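Local coordinates for uncharacterized protein (Neisseria gonorrhoeae, PDB 5V77) that is of unknown function and forms an all-beta fold of antiparallel strands, belonging to the NGO_1070-like family, at residues His15-Glu21 / Phe73-Glu79; Lys10-Phe14 / Asn107-Leu111. The contacts are given in a common frame with arbitrary orientation. Residue numbers count along the deposited sequence, not the author numbering.

Interaction 1 (His15-Glu21 / Phe73-Glu79); sequences HNVSLYE and FPLFIPE
Strand residues 17-21 and 75-77 pair antiparallel, their axes 4.5 Å apart at closest approach and their directions 147° apart. V17-I77 and L19-L75 are hydrogen-bonded pairs (CA-CA 5.4 and 4.9 Å); between them S18-F76 is non-hydrogen-bonded, S18 CA lying 4.3 Å from F76 CA. The ladder runs V17 N to I77 O (3.1 Å), I77 N to V17 O (2.8 Å), L19 N to L75 O (2.8 Å) and L75 N to L19 O (2.8 Å), and N16 N to P78 O (2.8 Å) lengthens it. V17, L19, L75 and I77 share one face, all four buried. L19 (chi1 t, chi2 p) brings CD2 to L75 CD2 (4.1 Å) and F73 CE1 (3.9 Å), and its CB to I77 CD1 (4.0 Å). S18 and F76 point the other way; S18 OG lies 3.2 Å from F76 CE2. CH-pi contacts lie towards both ends: E21 CA over the F73 ring, E79 CB over the H15 ring. A cis peptide bond precedes P74. N16 adopts left-handed phi/psi (52/60) and, with V17, faces I77: a G1 beta bulge at the strand's start in an antiparallel sheet.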
loop_
_atom_site.group_PDB
_atom_site.type_symbol
_atom_site.label_atom_id
_atom_site.label_comp_id
_atom_site.label_asym_id
_atom_site.label_seq_id
_atom_site.Cartn_x
_atom_site.Cartn_y
_atom_site.Cartn_z
ATOM N N HIS A 15 5.934 -18.514 8.919
ATOM C CA HIS A 15 5.478 -19.679 8.172
ATOM C C HIS A 15 3.986 -19.906 8.384
ATOM O O HIS A 15 3.484 -19.816 9.510
ATOM C CB HIS A 15 6.239 -20.933 8.598
ATOM C CG HIS A 15 7.647 -21.002 8.095
ATOM N ND1 HIS A 15 8.495 -19.915 8.088
ATOM C CD2 HIS A 15 8.365 -22.039 7.609
ATOM C CE1 HIS A 15 9.670 -20.280 7.605
ATOM N NE2 HIS A 15 9.615 -21.562 7.303
ATOM N N ASN A 16 3.284 -20.199 7.291
ATOM C CA ASN A 16 1.876 -20.582 7.302
ATOM C C ASN A 16 1.021 -19.580 8.083
ATOM O O ASN A 16 0.356 -19.909 9.061
ATOM C CB ASN A 16 1.727 -22.012 7.842
ATOM C CG ASN A 16 2.513 -23.026 7.014
ATOM O OD1 ASN A 16 2.783 -22.808 5.828
ATOM N ND2 ASN A 16 2.892 -24.133 7.637
ATOM N N VAL A 17 1.040 -18.330 7.621
ATOM C CA VAL A 17 0.258 -17.268 8.233
ATOM C C VAL A 17 -0.767 -16.738 7.230
ATOM O O VAL A 17 -0.708 -17.014 6.035
ATOM C CB VAL A 17 1.150 -16.121 8.738
ATOM C CG1 VAL A 17 2.036 -16.612 9.878
ATOM C CG2 VAL A 17 1.979 -15.601 7.587
ATOM N N SER A 18 -1.683 -15.916 7.736
ATOM C CA SER A 18 -2.754 -15.328 6.933
ATOM C C SER A 18 -2.727 -13.821 7.125
ATOM O O SER A 18 -2.995 -13.338 8.227
ATOM C CB SER A 18 -4.109 -15.903 7.346
ATOM O OG SER A 18 -5.152 -15.322 6.574
ATOM N N LEU A 19 -2.413 -13.088 6.055
ATOM C CA LEU A 19 -2.399 -11.628 6.088
ATOM C C LEU A 19 -3.817 -11.079 5.962
ATOM O O LEU A 19 -4.537 -11.415 5.016
ATOM C CB LEU A 19 -1.531 -11.097 4.953
ATOM C CG LEU A 19 -1.541 -9.577 4.750
ATOM C CD1 LEU A 19 -0.800 -8.925 5.899
ATOM C CD2 LEU A 19 -0.867 -9.263 3.442
ATOM N N TYR A 20 -4.226 -10.219 6.905
ATOM C CA TYR A 20 -5.577 -9.677 6.852
ATOM C C TYR A 20 -5.630 -8.160 6.785
ATOM O O TYR A 20 -6.725 -7.614 6.607
ATOM C CB TYR A 20 -6.428 -10.169 8.041
ATOM C CG TYR A 20 -6.040 -9.639 9.412
ATOM C CD1 TYR A 20 -5.160 -10.341 10.232
ATOM C CD2 TYR A 20 -6.578 -8.448 9.898
ATOM C CE1 TYR A 20 -4.805 -9.847 11.501
ATOM C CE2 TYR A 20 -6.238 -7.950 11.151
ATOM C CZ TYR A 20 -5.345 -8.659 11.948
ATOM O OH TYR A 20 -5.010 -8.175 13.199
ATOM N N GLU A 21 -4.505 -7.460 6.905
ATOM C CA GLU A 21 -4.555 -6.015 6.729
ATOM C C GLU A 21 -3.159 -5.454 6.521
ATOM O O GLU A 21 -2.154 -6.030 6.945
ATOM C CB GLU A 21 -5.217 -5.322 7.921
ATOM C CG GLU A 21 -4.426 -5.475 9.179
ATOM C CD GLU A 21 -5.051 -4.759 10.341
ATOM O OE1 GLU A 21 -6.238 -4.406 10.257
ATOM O OE2 GLU A 21 -4.351 -4.549 11.349
ATOM N N PHE A 73 -7.628 -10.186 0.804
ATOM C CA PHE A 73 -7.626 -10.596 2.204
ATOM C C PHE A 73 -8.783 -11.546 2.479
ATOM O O PHE A 73 -9.885 -11.334 1.971
ATOM C CB PHE A 73 -7.759 -9.392 3.137
ATOM C CG PHE A 73 -6.686 -8.355 2.964
ATOM C CD1 PHE A 73 -5.362 -8.713 2.743
ATOM C CD2 PHE A 73 -7.009 -7.011 3.036
ATOM C CE1 PHE A 73 -4.372 -7.730 2.595
ATOM C CE2 PHE A 73 -6.031 -6.024 2.889
ATOM C CZ PHE A 73 -4.723 -6.377 2.656
ATOM N N PRO A 74 -8.588 -12.599 3.291
ATOM C CA PRO A 74 -7.324 -12.969 3.944
ATOM C C PRO A 74 -6.382 -13.610 2.939
ATOM O O PRO A 74 -6.833 -14.364 2.086
ATOM C CB PRO A 74 -7.750 -13.987 5.019
ATOM C CG PRO A 74 -9.250 -13.962 5.038
ATOM C CD PRO A 74 -9.691 -13.480 3.692
ATOM N N LEU A 75 -5.097 -13.310 3.020
ATOM C CA LEU A 75 -4.125 -13.833 2.068
ATOM C C LEU A 75 -3.272 -14.882 2.773
ATOM O O LEU A 75 -2.450 -14.542 3.626
ATOM C CB LEU A 75 -3.272 -12.693 1.515
ATOM C CG LEU A 75 -2.226 -13.016 0.447
ATOM C CD1 LEU A 75 -2.913 -13.432 -0.848
ATOM C CD2 LEU A 75 -1.309 -11.808 0.219
ATOM N N PHE A 76 -3.423 -16.138 2.388
ATOM C CA PHE A 76 -2.655 -17.197 3.025
ATOM C C PHE A 76 -1.249 -17.257 2.429
ATOM O O PHE A 76 -1.081 -17.244 1.205
ATOM C CB PHE A 76 -3.408 -18.517 2.886
ATOM C CG PHE A 76 -4.826 -18.436 3.394
ATOM C CD1 PHE A 76 -5.899 -18.688 2.558
ATOM C CD2 PHE A 76 -5.080 -18.047 4.700
ATOM C CE1 PHE A 76 -7.198 -18.591 3.029
ATOM C CE2 PHE A 76 -6.366 -17.947 5.176
ATOM C CZ PHE A 76 -7.431 -18.223 4.340
ATOM N N ILE A 77 -0.240 -17.284 3.303
ATOM C CA ILE A 77 1.157 -17.139 2.915
ATOM C C ILE A 77 1.957 -18.301 3.490
ATOM O O ILE A 77 2.017 -18.463 4.716
ATOM C CB ILE A 77 1.738 -15.800 3.401
ATOM C CG1 ILE A 77 0.990 -14.617 2.775
ATOM C CG2 ILE A 77 3.220 -15.713 3.083
ATOM C CD1 ILE A 77 1.371 -13.279 3.394
ATOM N N PRO A 78 2.589 -19.127 2.650
ATOM C CA PRO A 78 3.480 -20.172 3.188
ATOM C C PRO A 78 4.636 -19.626 4.015
ATOM O O PRO A 78 4.967 -20.199 5.061
ATOM C CB PRO A 78 3.978 -20.883 1.921
ATOM C CG PRO A 78 2.906 -20.616 0.896
ATOM C CD PRO A 78 2.436 -19.222 1.191
ATOM N N GLU A 79 5.273 -18.550 3.566
ATOM C CA GLU A 79 6.407 -17.954 4.267
ATOM C C GLU A 79 6.708 -16.608 3.624
ATOM O O GLU A 79 6.282 -16.333 2.502
ATOM C CB GLU A 79 7.646 -18.852 4.216
ATOM C CG GLU A 79 8.204 -19.010 2.817
ATOM C CD GLU A 79 9.229 -20.123 2.728
ATOM O OE1 GLU A 79 9.793 -20.510 3.777
ATOM O OE2 GLU A 79 9.460 -20.614 1.602
#

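Interaction 2 (Lys10-Phe14 / Asn107-Leu111); sequences KKNIF and NFEPL
Van der Waals packing, mainly of side chains, joins these two segments, which belong to strands 9-13 and 105-109 of the antiparallel sheet but do not pair with each other. Their backbones stay well apart, the nearest CA pairs being I13-L111 and F14-P110, each at 9.0 Å, and the contact buries 214 Å² in total. Residues 10-13 and 107-109 are extended. F14 then turns to left-handed phi/psi (57/62), and a cis peptide bond precedes P110.

F108 (chi1 p, chi2 89°) has the largest area covered in the contact (79 Å²), its CA-CB bond aimed at the opposing segment. I13, with chi1 p and chi2 t, lays CD1 over one face of that ring, 4.1 Å from the F108 centroid and 19° off the normal, a CH-pi contact whose closest atoms are I13 CD1 and F108 CD2 (3.9 Å). F14 (chi1 -87°, chi2 54°) has a CA-CB bond that points sideways, yet its ring reaches across: F14 CE1 lies 3.6 Å from F108 CD1, with ring centroids 5.8 Å apart and planes at 90°. The edge of the F14 ring also meets backbone oxygen, F14 CZ standing 3.5 Å from E109 O. The K11 side chain, t at chi1 and chi2 but bent at chi3 (108°), ends near the edge of the F108 ring, K11 NZ to F108 CZ being 4.3 Å.

The contact brings together two strands that are not neighbours in this curled sheet, consistent with apolar packing across its interior. Strand 9-13 pairs with strand 75-84 and strand 105-109 with strand 43-58; L82 and I47 pack on F108, while F35 and F44 meet the F14 ring edge-to-face.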
loop_
_atom_site.group_PDB
_atom_site.type_symbol
_atom_site.label_atom_id
_atom_site.label_comp_id
_atom_site.label_asym_id
_atom_site.label_seq_id
_atom_site.Cartn_x
_atom_site.Cartn_y
_atom_site.Cartn_z
ATOM N N LYS A 10 19.481 -13.371 3.876
ATOM C CA LYS A 10 18.134 -13.804 3.517
ATOM C C LYS A 10 17.602 -14.760 4.578
ATOM O O LYS A 10 18.359 -15.521 5.185
ATOM C CB LYS A 10 18.093 -14.482 2.138
ATOM N N LYS A 11 16.289 -14.726 4.786
ATOM C CA LYS A 11 15.693 -15.444 5.903
ATOM C C LYS A 11 14.198 -15.602 5.658
ATOM O O LYS A 11 13.545 -14.675 5.183
ATOM C CB LYS A 11 15.955 -14.686 7.209
ATOM C CG LYS A 11 15.590 -15.418 8.475
ATOM C CD LYS A 11 16.171 -14.684 9.680
ATOM C CE LYS A 11 15.095 -13.979 10.494
ATOM N NZ LYS A 11 15.671 -12.898 11.346
ATOM N N ASN A 12 13.660 -16.775 5.972
ATOM C CA ASN A 12 12.227 -17.012 5.846
ATOM C C ASN A 12 11.574 -16.877 7.212
ATOM O O ASN A 12 12.013 -17.508 8.179
ATOM C CB ASN A 12 11.942 -18.394 5.257
ATOM C CG ASN A 12 12.206 -18.456 3.770
ATOM O OD1 ASN A 12 11.581 -17.739 2.987
ATOM N ND2 ASN A 12 13.130 -19.322 3.370
ATOM N N ILE A 13 10.529 -16.055 7.293
ATOM C CA ILE A 13 9.821 -15.820 8.542
ATOM C C ILE A 13 8.328 -16.026 8.315
ATOM O O ILE A 13 7.857 -16.124 7.181
ATOM C CB ILE A 13 10.094 -14.420 9.115
ATOM C CG1 ILE A 13 9.528 -13.336 8.184
ATOM C CG2 ILE A 13 11.584 -14.234 9.346
ATOM C CD1 ILE A 13 9.519 -11.957 8.778
ATOM N N PHE A 14 7.591 -16.128 9.427
ATOM C CA PHE A 14 6.127 -16.149 9.411
ATOM C C PHE A 14 5.599 -17.283 8.525
ATOM O O PHE A 14 4.910 -17.063 7.524
ATOM C CB PHE A 14 5.571 -14.785 8.980
ATOM C CG PHE A 14 5.412 -13.818 10.117
ATOM C CD1 PHE A 14 6.476 -13.533 10.954
ATOM C CD2 PHE A 14 4.201 -13.189 10.352
ATOM C CE1 PHE A 14 6.341 -12.651 12.015
ATOM C CE2 PHE A 14 4.073 -12.296 11.416
ATOM C CZ PHE A 14 5.132 -12.037 12.239
ATOM N N ASN A 107 10.821 -5.025 11.678
ATOM C CA ASN A 107 10.775 -5.810 12.905
ATOM C C ASN A 107 9.467 -6.578 12.933
ATOM O O ASN A 107 8.551 -6.295 12.160
ATOM C CB ASN A 107 10.881 -4.928 14.155
ATOM C CG ASN A 107 12.203 -4.215 14.250
ATOM O OD1 ASN A 107 12.265 -2.994 14.137
ATOM N ND2 ASN A 107 13.273 -4.973 14.459
ATOM N N PHE A 108 9.371 -7.541 13.846
ATOM C CA PHE A 108 8.157 -8.345 13.867
ATOM C C PHE A 108 7.994 -9.021 15.223
ATOM O O PHE A 108 8.959 -9.207 15.970
ATOM C CB PHE A 108 8.172 -9.377 12.732
ATOM C CG PHE A 108 9.415 -10.225 12.686
ATOM C CD1 PHE A 108 9.484 -11.418 13.393
ATOM C CD2 PHE A 108 10.509 -9.846 11.918
ATOM C CE1 PHE A 108 10.623 -12.209 13.352
ATOM C CE2 PHE A 108 11.657 -10.636 11.879
ATOM C CZ PHE A 108 11.708 -11.822 12.595
ATOM N N GLU A 109 6.738 -9.354 15.539
ATOM C CA GLU A 109 6.352 -10.105 16.730
ATOM C C GLU A 109 5.303 -11.120 16.291
ATOM O O GLU A 109 4.461 -10.813 15.429
ATOM C CB GLU A 109 5.776 -9.209 17.850
ATOM C CG GLU A 109 6.783 -8.362 18.619
ATOM C CD GLU A 109 7.367 -9.098 19.805
ATOM O OE1 GLU A 109 7.668 -8.443 20.832
ATOM O OE2 GLU A 109 7.512 -10.334 19.715
ATOM N N PRO A 110 5.323 -12.340 16.842
ATOM C CA PRO A 110 6.327 -12.819 17.800
ATOM C C PRO A 110 7.639 -13.140 17.095
ATOM O O PRO A 110 7.691 -13.089 15.868
ATOM C CB PRO A 110 5.668 -14.069 18.391
ATOM C CG PRO A 110 4.811 -14.570 17.343
ATOM C CD PRO A 110 4.270 -13.335 16.621
ATOM N N LEU A 111 8.691 -13.440 17.864
ATOM C CA LEU A 111 9.975 -13.757 17.258
ATOM C C LEU A 111 10.035 -15.176 16.714
ATOM O O LEU A 111 10.940 -15.480 15.932
ATOM C CB LEU A 111 11.103 -13.528 18.264
ATOM C CG LEU A 111 11.274 -12.070 18.694
ATOM C CD1 LEU A 111 12.536 -11.864 19.532
ATOM C CD2 LEU A 111 11.266 -11.148 17.475
#

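The two contacts illustrate how one short connection can serve both backbone pairing and core packing. Residues 10-14 run directly into 15-21, so the chain whose I13 and F14 side chains meet F108 in interaction 2 next enters the ladder of interaction 1. Strand 75-84 is common ground, pairing with both strand 9-13 and strand 17-25. The centres lie 13 Å apart, and the contacts touch at E79, whose OE1 is 3.2 Å from N12 CG and whose CB is 4.0 Å from I13 O. Interiors also converge: F35 and F44 pack against V17 of interaction 1 and the F14 ring of interaction 2.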